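Local atomic coordinates of halogenase PltM (Pseudomonas fluorescens, PDB entry 6BZN), a protein that halogenates phenolic substrates, accepting several of them and more than one halide, as a flavoprotein that binds FAD. Residues L126-L131 with N516-K521; D409-N414 with E490-L495; S122-V127 with L235-S240; E243-T248 with V260-N265. One frame throughout, in Å; residues are numbered along the deposited sequence.

How the contacts relate
Contacts 1 and 3 share Leu126 and Val127, at the start of the edge strand 126-131 of the mixed sheet, and their centres are about 11 Å apart. Contact 2 joins helices 410-441 and 488-502, about 17 Å between centres from contact 1; its Phe410 and Trp413 pack on Leu126 and Val127. Contact 4 reaches the same sheet, about 16 Å between centres from contacts 1 and 3, and touches both through Leu244 against Leu126. It also lies closest to the flavin site: the Thr248 side chain is about 4 Å from that of Ala65, which binds FAD in another structure of this protein, whereas contacts 2 and 3 are remote from the known sites.

Contact 1 (L126-L131 with N516-K521); sequences LVAPPL and NRFILK
Arg517 reaches across to Leu126 and Val127 with both its backbone and its side chain. Its guanidinium NH1 donates to Leu126 O at 2.9 Å, and the acceptor lies at the edge of the guanidinium, close to its plane; the bend at chi3 (-71°) turns the chain back to that carbonyl. The backbone O of Arg517 accepts from Ala128 N at 3.2 Å and also receives a CA-H...O contact from Val127 CA. With an alanine in place of Arg517 the NH1 donor is gone, and Leu126 O would probably be left without this mate, with only the Ala128 N to Arg517 O hydrogen bond directly joining the two segments. Phe518 follows, its N-H bonded to Asn516 OD1 in an Asx turn, and its ring lies beside Ala128: CD1 is 3.4 Å from Ala128 O at the ring edge, and 3.8 Å from Ala128 CB. Here the C-terminal tail runs parallel to the edge strand 126-131 of the mixed sheet, the two directions 5° apart, without forming a regular strand of its own. Ile519 O faces Pro129 CA and Pro130 CD; the two prolines have no N-H to give, and a water donates to both Ile519 O and Pro130 O. Leu520 brings CD2 to 3.7 Å from Pro130 CG. Lys521 lays CD against Pro130 O at 3.3 Å, while a second water accepts from Lys521 N and donates to Pro130 O.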
# COMPACT_ATOMS: atom_id res chain seq x y z
N LEU A 126 -13.40 19.43 -0.28
CA LEU A 126 -13.32 18.05 0.18
C LEU A 126 -13.89 17.08 -0.86
O LEU A 126 -14.89 17.39 -1.52
CB LEU A 126 -14.17 17.85 1.45
CG LEU A 126 -13.55 18.06 2.83
CD1 LEU A 126 -12.85 19.40 2.92
CD2 LEU A 126 -14.65 17.94 3.89
N VAL A 127 -13.27 15.91 -1.00
CA VAL A 127 -13.90 14.77 -1.66
C VAL A 127 -13.71 13.56 -0.76
O VAL A 127 -12.68 13.43 -0.09
CB VAL A 127 -13.38 14.48 -3.09
CG1 VAL A 127 -13.73 15.61 -4.04
CG2 VAL A 127 -11.87 14.23 -3.12
N ALA A 128 -14.71 12.69 -0.72
CA ALA A 128 -14.63 11.48 0.08
C ALA A 128 -15.60 10.44 -0.46
O ALA A 128 -16.77 10.45 -0.11
CB ALA A 128 -14.92 11.78 1.55
N PRO A 129 -15.12 9.54 -1.33
CA PRO A 129 -16.01 8.49 -1.82
C PRO A 129 -16.10 7.36 -0.81
O PRO A 129 -15.09 6.74 -0.53
CB PRO A 129 -15.35 8.04 -3.13
CG PRO A 129 -13.91 8.45 -3.02
CD PRO A 129 -13.80 9.53 -2.00
N PRO A 130 -17.29 7.10 -0.24
CA PRO A 130 -17.34 6.11 0.84
C PRO A 130 -17.33 4.65 0.39
O PRO A 130 -17.72 4.33 -0.75
CB PRO A 130 -18.66 6.44 1.56
CG PRO A 130 -19.47 7.21 0.62
CD PRO A 130 -18.60 7.75 -0.47
N LEU A 131 -16.88 3.79 1.28
CA LEU A 131 -16.96 2.34 1.10
C LEU A 131 -18.35 1.87 1.52
O LEU A 131 -19.06 2.57 2.24
CB LEU A 131 -15.92 1.64 1.98
CG LEU A 131 -14.46 2.09 1.81
CD1 LEU A 131 -13.61 1.54 2.94
CD2 LEU A 131 -13.92 1.67 0.45
N ASN A 516 -20.89 16.55 -7.61
CA ASN A 516 -21.00 15.55 -6.56
C ASN A 516 -19.61 15.13 -6.06
O ASN A 516 -18.94 14.31 -6.68
CB ASN A 516 -21.77 14.33 -7.05
CG ASN A 516 -21.88 13.24 -5.99
OD1 ASN A 516 -21.73 13.49 -4.79
ND2 ASN A 516 -22.12 12.01 -6.44
N ARG A 517 -19.22 15.66 -4.90
CA ARG A 517 -17.90 15.41 -4.32
C ARG A 517 -17.79 14.16 -3.44
O ARG A 517 -16.71 13.85 -2.93
CB ARG A 517 -17.48 16.64 -3.54
CG ARG A 517 -17.24 17.80 -4.48
CD ARG A 517 -16.82 19.09 -3.80
NE ARG A 517 -17.87 19.77 -3.05
CZ ARG A 517 -18.03 19.72 -1.72
NH1 ARG A 517 -17.27 18.95 -0.94
NH2 ARG A 517 -19.01 20.42 -1.14
N PHE A 518 -18.90 13.45 -3.27
CA PHE A 518 -18.98 12.25 -2.45
C PHE A 518 -19.64 11.18 -3.28
O PHE A 518 -20.84 10.91 -3.14
CB PHE A 518 -19.78 12.54 -1.18
CG PHE A 518 -19.25 13.70 -0.40
CD1 PHE A 518 -18.06 13.58 0.31
CD2 PHE A 518 -19.92 14.92 -0.38
CE1 PHE A 518 -17.54 14.65 1.01
CE2 PHE A 518 -19.41 15.99 0.34
CZ PHE A 518 -18.22 15.86 1.03
N ILE A 519 -18.85 10.57 -4.14
CA ILE A 519 -19.34 9.57 -5.09
C ILE A 519 -19.73 8.28 -4.36
O ILE A 519 -18.89 7.66 -3.71
CB ILE A 519 -18.27 9.27 -6.16
CG1 ILE A 519 -18.04 10.53 -7.01
CG2 ILE A 519 -18.68 8.09 -7.03
CD1 ILE A 519 -16.73 10.51 -7.77
N LEU A 520 -20.99 7.88 -4.49
CA LEU A 520 -21.52 6.71 -3.76
C LEU A 520 -21.45 5.45 -4.60
O LEU A 520 -21.50 5.51 -5.83
CB LEU A 520 -22.97 6.95 -3.32
CG LEU A 520 -23.26 8.23 -2.54
CD1 LEU A 520 -24.75 8.31 -2.20
CD2 LEU A 520 -22.44 8.32 -1.26
N LYS A 521 -21.34 4.31 -3.93
CA LYS A 521 -21.41 3.01 -4.60
C LYS A 521 -22.82 2.71 -5.10
O LYS A 521 -23.79 3.35 -4.69
CB LYS A 521 -21.00 1.86 -3.67
CG LYS A 521 -19.58 1.36 -3.87
CD LYS A 521 -18.56 2.18 -3.12
CE LYS A 521 -17.26 1.41 -2.91
NZ LYS A 521 -16.44 1.36 -4.15
O HOH W 1 -17.71 5.29 -3.34
O HOH W 2 -20.94 4.12 -1.13

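Contact 2 (D409-N414 with E490-L495); sequences DFHLWN and ETANAL
Two helices run nearly parallel here, the first turn of helix 410-441 beside helix 488-502, with local axes 8.9 Å apart and crossing at 15°. The closest backbone approach is Leu412 to Ala492, whose CA atoms are 4.8 Å apart, a spacing that the small alanine side chain permits. Leu412 carries most of the contact. A chi1 of 177° sends its CG away from the backbone N, and chi2 of 55° turns CD1 to the other helix, where it meets three residues, all on one side of helix 488-502: Thr491 CG2 at 3.7 Å, the backbone N of Ala492 and, one turn further on, Leu495 CD1 at 3.8 Å. His411 adds a second point of touch, its ring atom CD2 lying 3.6 Å from Ala492 CB, with the methyl placed obliquely to the ring. At the start of the helix Asp409 is the N-cap: its OD2 accepts from Leu412 N at 3.0 Å, on the anti side of the carboxylate, so the residue that leads the packing has its own amide satisfied. Thr491 and Leu495 also touch helix 465-483, which extends the apolar layer, while Phe410 and Trp413 turn to strand 126-131. No hydrogen bond joins the two segments, and the side-chain meeting is mostly methyl against methyl; its cohesion therefore probably comes from van der Waals contact and burial of apolar surface.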
# COMPACT_ATOMS: atom_id res chain seq x y z
N ASP A 409 -4.56 22.49 -7.08
CA ASP A 409 -5.86 23.17 -7.16
C ASP A 409 -6.98 22.21 -6.77
O ASP A 409 -6.97 21.05 -7.20
CB ASP A 409 -6.05 23.67 -8.60
CG ASP A 409 -7.39 24.31 -8.82
OD1 ASP A 409 -7.60 25.43 -8.33
OD2 ASP A 409 -8.24 23.70 -9.50
N PHE A 410 -7.93 22.66 -5.95
CA PHE A 410 -8.97 21.74 -5.52
C PHE A 410 -9.82 21.22 -6.67
O PHE A 410 -10.08 20.03 -6.74
CB PHE A 410 -9.90 22.31 -4.45
CG PHE A 410 -11.05 21.40 -4.19
CD1 PHE A 410 -10.85 20.20 -3.52
CD2 PHE A 410 -12.31 21.66 -4.74
CE1 PHE A 410 -11.89 19.30 -3.34
CE2 PHE A 410 -13.35 20.76 -4.56
CZ PHE A 410 -13.14 19.58 -3.87
N HIS A 411 -10.29 22.11 -7.56
CA HIS A 411 -11.13 21.67 -8.67
C HIS A 411 -10.40 20.61 -9.52
O HIS A 411 -10.97 19.58 -9.87
CB HIS A 411 -11.62 22.85 -9.54
CG HIS A 411 -12.47 22.44 -10.70
ND1 HIS A 411 -13.72 21.88 -10.54
CD2 HIS A 411 -12.24 22.47 -12.03
CE1 HIS A 411 -14.22 21.59 -11.73
NE2 HIS A 411 -13.34 21.93 -12.65
N LEU A 412 -9.12 20.85 -9.79
CA LEU A 412 -8.30 19.89 -10.52
C LEU A 412 -8.22 18.57 -9.76
O LEU A 412 -8.42 17.49 -10.35
CB LEU A 412 -6.90 20.47 -10.79
CG LEU A 412 -5.87 19.58 -11.50
CD1 LEU A 412 -6.39 19.06 -12.82
CD2 LEU A 412 -4.58 20.35 -11.68
N TRP A 413 -7.97 18.64 -8.45
CA TRP A 413 -7.95 17.43 -7.63
C TRP A 413 -9.29 16.69 -7.74
O TRP A 413 -9.32 15.47 -7.92
CB TRP A 413 -7.62 17.70 -6.16
CG TRP A 413 -7.69 16.44 -5.41
CD1 TRP A 413 -8.72 16.00 -4.63
CD2 TRP A 413 -6.74 15.38 -5.47
NE1 TRP A 413 -8.45 14.73 -4.18
CE2 TRP A 413 -7.24 14.33 -4.68
CE3 TRP A 413 -5.51 15.22 -6.11
CZ2 TRP A 413 -6.53 13.14 -4.49
CZ3 TRP A 413 -4.81 14.04 -5.93
CH2 TRP A 413 -5.33 13.01 -5.13
N ASN A 414 -10.39 17.43 -7.62
CA ASN A 414 -11.71 16.82 -7.66
C ASN A 414 -11.89 16.04 -8.96
O ASN A 414 -12.30 14.88 -8.94
CB ASN A 414 -12.79 17.91 -7.45
CG ASN A 414 -14.21 17.37 -7.48
OD1 ASN A 414 -14.46 16.18 -7.34
ND2 ASN A 414 -15.16 18.28 -7.70
N GLU A 490 -7.83 24.50 -17.60
CA GLU A 490 -7.68 23.78 -18.86
C GLU A 490 -7.45 22.30 -18.62
O GLU A 490 -8.04 21.44 -19.28
CB GLU A 490 -6.51 24.35 -19.65
CG GLU A 490 -6.22 23.65 -20.97
CD GLU A 490 -4.91 24.11 -21.56
OE1 GLU A 490 -3.90 23.40 -21.40
OE2 GLU A 490 -4.88 25.22 -22.15
N THR A 491 -6.54 22.02 -17.70
CA THR A 491 -6.19 20.65 -17.34
C THR A 491 -7.41 19.91 -16.77
O THR A 491 -7.75 18.83 -17.23
CB THR A 491 -5.02 20.67 -16.35
OG1 THR A 491 -3.95 21.46 -16.91
CG2 THR A 491 -4.52 19.27 -16.03
N ALA A 492 -8.09 20.52 -15.80
CA ALA A 492 -9.29 19.92 -15.21
C ALA A 492 -10.33 19.61 -16.28
O ALA A 492 -10.93 18.53 -16.29
CB ALA A 492 -9.89 20.83 -14.16
N ASN A 493 -10.51 20.54 -17.21
CA ASN A 493 -11.49 20.32 -18.27
C ASN A 493 -11.11 19.18 -19.22
O ASN A 493 -11.97 18.40 -19.62
CB ASN A 493 -11.72 21.59 -19.08
CG ASN A 493 -12.86 21.42 -20.06
OD1 ASN A 493 -14.03 21.35 -19.66
ND2 ASN A 493 -12.54 21.29 -21.34
N ALA A 494 -9.83 19.11 -19.58
CA ALA A 494 -9.31 18.02 -20.41
C ALA A 494 -9.53 16.66 -19.73
O ALA A 494 -9.96 15.70 -20.38
CB ALA A 494 -7.83 18.25 -20.72
N LEU A 495 -9.27 16.60 -18.42
CA LEU A 495 -9.57 15.38 -17.67
C LEU A 495 -11.07 15.05 -17.69
O LEU A 495 -11.45 13.90 -17.90
CB LEU A 495 -9.08 15.46 -16.22
CG LEU A 495 -7.57 15.54 -15.98
CD1 LEU A 495 -7.31 15.76 -14.49
CD2 LEU A 495 -6.85 14.30 -16.47

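Contact 3 (S122-V127 with L235-S240); sequences SPDHLV and LSRTRS
Pro123 and Thr238 mark the nearest backbone approach, 5.8 Å between their CA atoms, where a type I beta turn from Ser122 to His125 faces the end of the short helix 235-238. Arg237 spans this approach and grips Asp124 end-on in a two-bond salt bridge: NH1 to OD1 and NH2 to OD2, each 2.9 Å and nearly straight. Its CG lies opposite the backbone N (chi1 175°) and the chain bends at chi2 (61°), which brings the guanidinium to Asp124. Both oxygens lie close to the guanidinium plane, yet the carboxylate is turned 44° from that plane; OD1 is met on its syn side, whereas NH2 comes to OD2 from above the carboxylate. Pro123 packs over one face of the guanidinium, its CG 3.8 Å from Arg237 NH2, which would help to fix its rotation beside the turn. Next to the ion pair, Thr238 CG2 lies 3.7 Å from Leu126 CD2 and rather farther from Pro123 CB, forming a small apolar patch that Tyr228 extends. A water donates to both Pro123 O and Thr238 O, bridging the backbones where no direct bond joins them. Ser122 OG accepts from Asp124 N and Thr238 OG1 from Ser240 N, so each side has an ST turn. The arrangement joins the beta turn leading into the sheet's edge strand 126-131 to the C-terminal end of a short helix, with a bidentate Asp-Arg salt bridge on its solvent side.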
# COMPACT_ATOMS: atom_id res chain seq x y z
N SER A 122 -11.32 25.88 3.10
CA SER A 122 -12.77 25.72 3.00
C SER A 122 -13.19 24.27 3.21
O SER A 122 -12.68 23.36 2.54
CB SER A 122 -13.27 26.23 1.66
OG SER A 122 -14.60 25.81 1.43
N PRO A 123 -14.17 24.03 4.10
CA PRO A 123 -14.75 22.68 4.19
C PRO A 123 -15.54 22.21 2.96
O PRO A 123 -16.01 21.08 2.96
CB PRO A 123 -15.67 22.75 5.42
CG PRO A 123 -15.62 24.12 5.93
CD PRO A 123 -14.75 24.97 5.07
N ASP A 124 -15.70 23.05 1.94
CA ASP A 124 -16.21 22.60 0.64
C ASP A 124 -15.13 22.12 -0.34
O ASP A 124 -15.46 21.61 -1.39
CB ASP A 124 -17.04 23.70 -0.00
CG ASP A 124 -18.20 24.12 0.88
OD1 ASP A 124 -18.92 23.22 1.38
OD2 ASP A 124 -18.35 25.34 1.13
N HIS A 125 -13.86 22.25 0.03
CA HIS A 125 -12.76 21.71 -0.77
C HIS A 125 -12.39 20.32 -0.28
O HIS A 125 -11.22 20.07 0.07
CB HIS A 125 -11.55 22.66 -0.73
CG HIS A 125 -11.81 23.97 -1.39
ND1 HIS A 125 -11.03 25.09 -1.16
CD2 HIS A 125 -12.77 24.36 -2.27
CE1 HIS A 125 -11.49 26.10 -1.88
NE2 HIS A 125 -12.54 25.68 -2.56
N LEU A 126 -13.40 19.43 -0.28
CA LEU A 126 -13.32 18.05 0.18
C LEU A 126 -13.89 17.08 -0.86
O LEU A 126 -14.89 17.39 -1.52
CB LEU A 126 -14.17 17.85 1.45
CG LEU A 126 -13.55 18.06 2.83
CD1 LEU A 126 -12.85 19.40 2.92
CD2 LEU A 126 -14.65 17.94 3.89
N VAL A 127 -13.27 15.91 -1.00
CA VAL A 127 -13.90 14.77 -1.66
C VAL A 127 -13.71 13.56 -0.76
O VAL A 127 -12.68 13.43 -0.09
CB VAL A 127 -13.38 14.48 -3.09
CG1 VAL A 127 -13.73 15.61 -4.04
CG2 VAL A 127 -11.87 14.23 -3.12
N LEU A 235 -20.29 17.11 10.21
CA LEU A 235 -20.96 16.53 9.04
C LEU A 235 -22.07 17.42 8.49
O LEU A 235 -22.31 17.44 7.29
CB LEU A 235 -21.55 15.15 9.37
CG LEU A 235 -20.60 14.00 9.65
CD1 LEU A 235 -21.40 12.74 9.92
CD2 LEU A 235 -19.64 13.81 8.49
N SER A 236 -22.76 18.14 9.39
CA SER A 236 -23.81 19.10 8.99
C SER A 236 -23.29 20.25 8.11
O SER A 236 -24.07 20.85 7.35
CB SER A 236 -24.50 19.66 10.23
OG SER A 236 -23.57 20.34 11.05
N ARG A 237 -22.00 20.57 8.23
CA ARG A 237 -21.36 21.57 7.39
C ARG A 237 -20.76 20.96 6.11
O ARG A 237 -20.96 21.49 5.03
CB ARG A 237 -20.28 22.31 8.19
CG ARG A 237 -19.45 23.31 7.41
CD ARG A 237 -20.27 24.44 6.82
NE ARG A 237 -19.44 25.27 5.94
CZ ARG A 237 -19.20 25.03 4.65
NH1 ARG A 237 -19.73 23.98 4.02
NH2 ARG A 237 -18.42 25.87 3.97
N THR A 238 -20.01 19.87 6.24
CA THR A 238 -19.34 19.29 5.08
C THR A 238 -20.29 18.55 4.16
O THR A 238 -20.04 18.44 2.97
CB THR A 238 -18.21 18.33 5.49
OG1 THR A 238 -18.76 17.25 6.24
CG2 THR A 238 -17.17 19.05 6.30
N ARG A 239 -21.38 18.02 4.72
CA ARG A 239 -22.31 17.14 4.00
C ARG A 239 -21.66 15.82 3.56
O ARG A 239 -22.18 15.14 2.67
CB ARG A 239 -22.95 17.84 2.79
CG ARG A 239 -23.45 19.26 3.06
CD ARG A 239 -24.17 19.80 1.82
NE ARG A 239 -24.48 21.22 1.93
CZ ARG A 239 -25.18 21.93 1.03
NH1 ARG A 239 -25.41 23.22 1.25
NH2 ARG A 239 -25.66 21.36 -0.08
N SER A 240 -20.54 15.45 4.18
CA SER A 240 -19.91 14.19 3.86
C SER A 240 -20.80 13.07 4.40
O SER A 240 -21.28 13.16 5.52
CB SER A 240 -18.53 14.08 4.50
OG SER A 240 -18.03 12.78 4.28
O HOH W 3 -17.73 19.44 1.73

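Contact 4 (E243-T248 with V260-N265); sequences ELFKST and VIPFNN
The segment 243-248, irregular until it enters strand 248-253, runs beside the end of strand 256-262 and the loop that follows, with CA atoms 5.3 Å apart at Thr248 and Ile261 and 6.1 Å apart at Lys246 and Asn265. Phe245 is held between that loop and Pro262. One face of its ring receives Asn265 CB in a CH-pi contact, 3.7 Å from the ring centroid, while Pro262 CG comes obliquely to CD1 at 3.9 Å. With chi1 at -175° the ring swings away from its own backbone N and over to Asn265. Asn265 also uses its amide: ND2 donates to Phe245 O at 2.9 Å in an almost straight bond (174°) that lies in the amide plane, and its OD1 accepts from Ile106 N, so both ends of the amide are engaged. From the adjacent position, Lys246 NZ donates to Asn265 O at 2.8 Å. With an alanine in place of Phe245 the ring is gone, and a gap would probably open between Pro262 and Asn265, leaving Asn265 CB without its CH-pi partner. Toward the strand ends, Thr248 CG2 lies 3.8 Å from Ile261 CG1, the two side chains pointing the same way. The hydroxyl of Thr248 is hydrogen-bonded to His137 NE2 of strand 134-138, and its side chain touches Ala65, which binds FAD in another structure of this protein. Strand 109-114 pairs with the backbone of Thr248, and strand 273-281 pairs with Ile261 through Ser275, so the contact lies across neighbouring strands of the mixed sheet.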
# COMPACT_ATOMS: atom_id res chain seq x y z
N GLU A 243 -18.00 10.31 8.55
CA GLU A 243 -17.12 11.11 9.39
C GLU A 243 -15.70 10.99 8.83
O GLU A 243 -15.22 9.87 8.60
CB GLU A 243 -17.08 10.61 10.83
CG GLU A 243 -18.36 10.72 11.62
CD GLU A 243 -18.29 9.95 12.93
OE1 GLU A 243 -17.24 10.01 13.63
OE2 GLU A 243 -19.27 9.27 13.26
N LEU A 244 -15.04 12.12 8.64
CA LEU A 244 -13.65 12.09 8.17
C LEU A 244 -12.74 11.47 9.23
O LEU A 244 -11.72 10.87 8.89
CB LEU A 244 -13.14 13.46 7.75
CG LEU A 244 -13.89 14.36 6.75
CD1 LEU A 244 -12.89 15.10 5.87
CD2 LEU A 244 -14.90 13.63 5.89
N PHE A 245 -13.14 11.58 10.50
CA PHE A 245 -12.51 10.87 11.62
C PHE A 245 -12.44 9.36 11.38
O PHE A 245 -11.45 8.72 11.74
CB PHE A 245 -13.29 11.17 12.91
CG PHE A 245 -12.68 10.60 14.17
CD1 PHE A 245 -11.33 10.80 14.47
CD2 PHE A 245 -13.47 9.91 15.09
CE1 PHE A 245 -10.77 10.28 15.64
CE2 PHE A 245 -12.92 9.40 16.28
CZ PHE A 245 -11.57 9.60 16.55
N LYS A 246 -13.50 8.81 10.78
CA LYS A 246 -13.60 7.41 10.41
C LYS A 246 -13.20 7.20 8.94
O LYS A 246 -13.86 6.47 8.21
CB LYS A 246 -15.02 6.89 10.67
CG LYS A 246 -15.48 6.97 12.12
CD LYS A 246 -16.82 6.27 12.29
CE LYS A 246 -17.40 6.41 13.70
NZ LYS A 246 -16.67 5.60 14.71
N SER A 247 -12.10 7.82 8.55
CA SER A 247 -11.56 7.71 7.20
C SER A 247 -10.05 7.88 7.25
O SER A 247 -9.50 8.38 8.23
CB SER A 247 -12.17 8.79 6.31
OG SER A 247 -11.52 10.04 6.49
N THR A 248 -9.39 7.47 6.18
CA THR A 248 -8.02 7.87 5.94
C THR A 248 -8.05 9.27 5.35
O THR A 248 -8.41 9.45 4.19
CB THR A 248 -7.35 6.92 4.95
OG1 THR A 248 -7.56 5.57 5.39
CG2 THR A 248 -5.85 7.22 4.81
N VAL A 260 -3.91 11.80 8.36
CA VAL A 260 -4.44 11.60 9.69
C VAL A 260 -5.17 10.25 9.65
O VAL A 260 -6.21 10.10 8.98
CB VAL A 260 -5.39 12.75 10.09
CG1 VAL A 260 -5.88 12.57 11.52
CG2 VAL A 260 -4.69 14.10 9.95
N ILE A 261 -4.60 9.28 10.35
CA ILE A 261 -5.03 7.89 10.31
C ILE A 261 -5.24 7.45 11.76
O ILE A 261 -4.31 6.95 12.40
CB ILE A 261 -4.00 7.02 9.57
CG1 ILE A 261 -4.01 7.38 8.09
CG2 ILE A 261 -4.28 5.54 9.71
CD1 ILE A 261 -2.98 6.66 7.27
N PRO A 262 -6.46 7.66 12.30
CA PRO A 262 -6.69 7.30 13.70
C PRO A 262 -6.76 5.81 13.96
O PRO A 262 -7.32 5.07 13.13
CB PRO A 262 -8.06 7.93 14.01
CG PRO A 262 -8.21 8.98 12.98
CD PRO A 262 -7.60 8.41 11.75
N PHE A 263 -6.20 5.38 15.09
CA PHE A 263 -6.50 4.05 15.63
C PHE A 263 -7.56 4.12 16.74
O PHE A 263 -7.97 3.08 17.23
CB PHE A 263 -5.25 3.34 16.15
CG PHE A 263 -4.13 3.27 15.14
CD1 PHE A 263 -4.23 2.47 14.02
CD2 PHE A 263 -2.97 4.03 15.32
CE1 PHE A 263 -3.21 2.40 13.10
CE2 PHE A 263 -1.94 3.98 14.40
CZ PHE A 263 -2.06 3.15 13.29
N ASN A 264 -7.99 5.33 17.10
CA ASN A 264 -8.88 5.57 18.25
C ASN A 264 -10.32 5.96 17.84
O ASN A 264 -11.02 6.63 18.59
CB ASN A 264 -8.26 6.62 19.19
CG ASN A 264 -8.21 8.01 18.59
OD1 ASN A 264 -8.08 8.17 17.38
ND2 ASN A 264 -8.30 9.02 19.44
N ASN A 265 -10.74 5.52 16.66
CA ASN A 265 -12.01 5.91 16.06
C ASN A 265 -13.01 4.76 15.95
O ASN A 265 -14.05 4.90 15.29
CB ASN A 265 -11.76 6.51 14.67
CG ASN A 265 -11.15 5.52 13.68
OD1 ASN A 265 -10.87 4.37 14.02
ND2 ASN A 265 -10.92 5.99 12.46
O HOH W 4 -9.02 11.02 10.05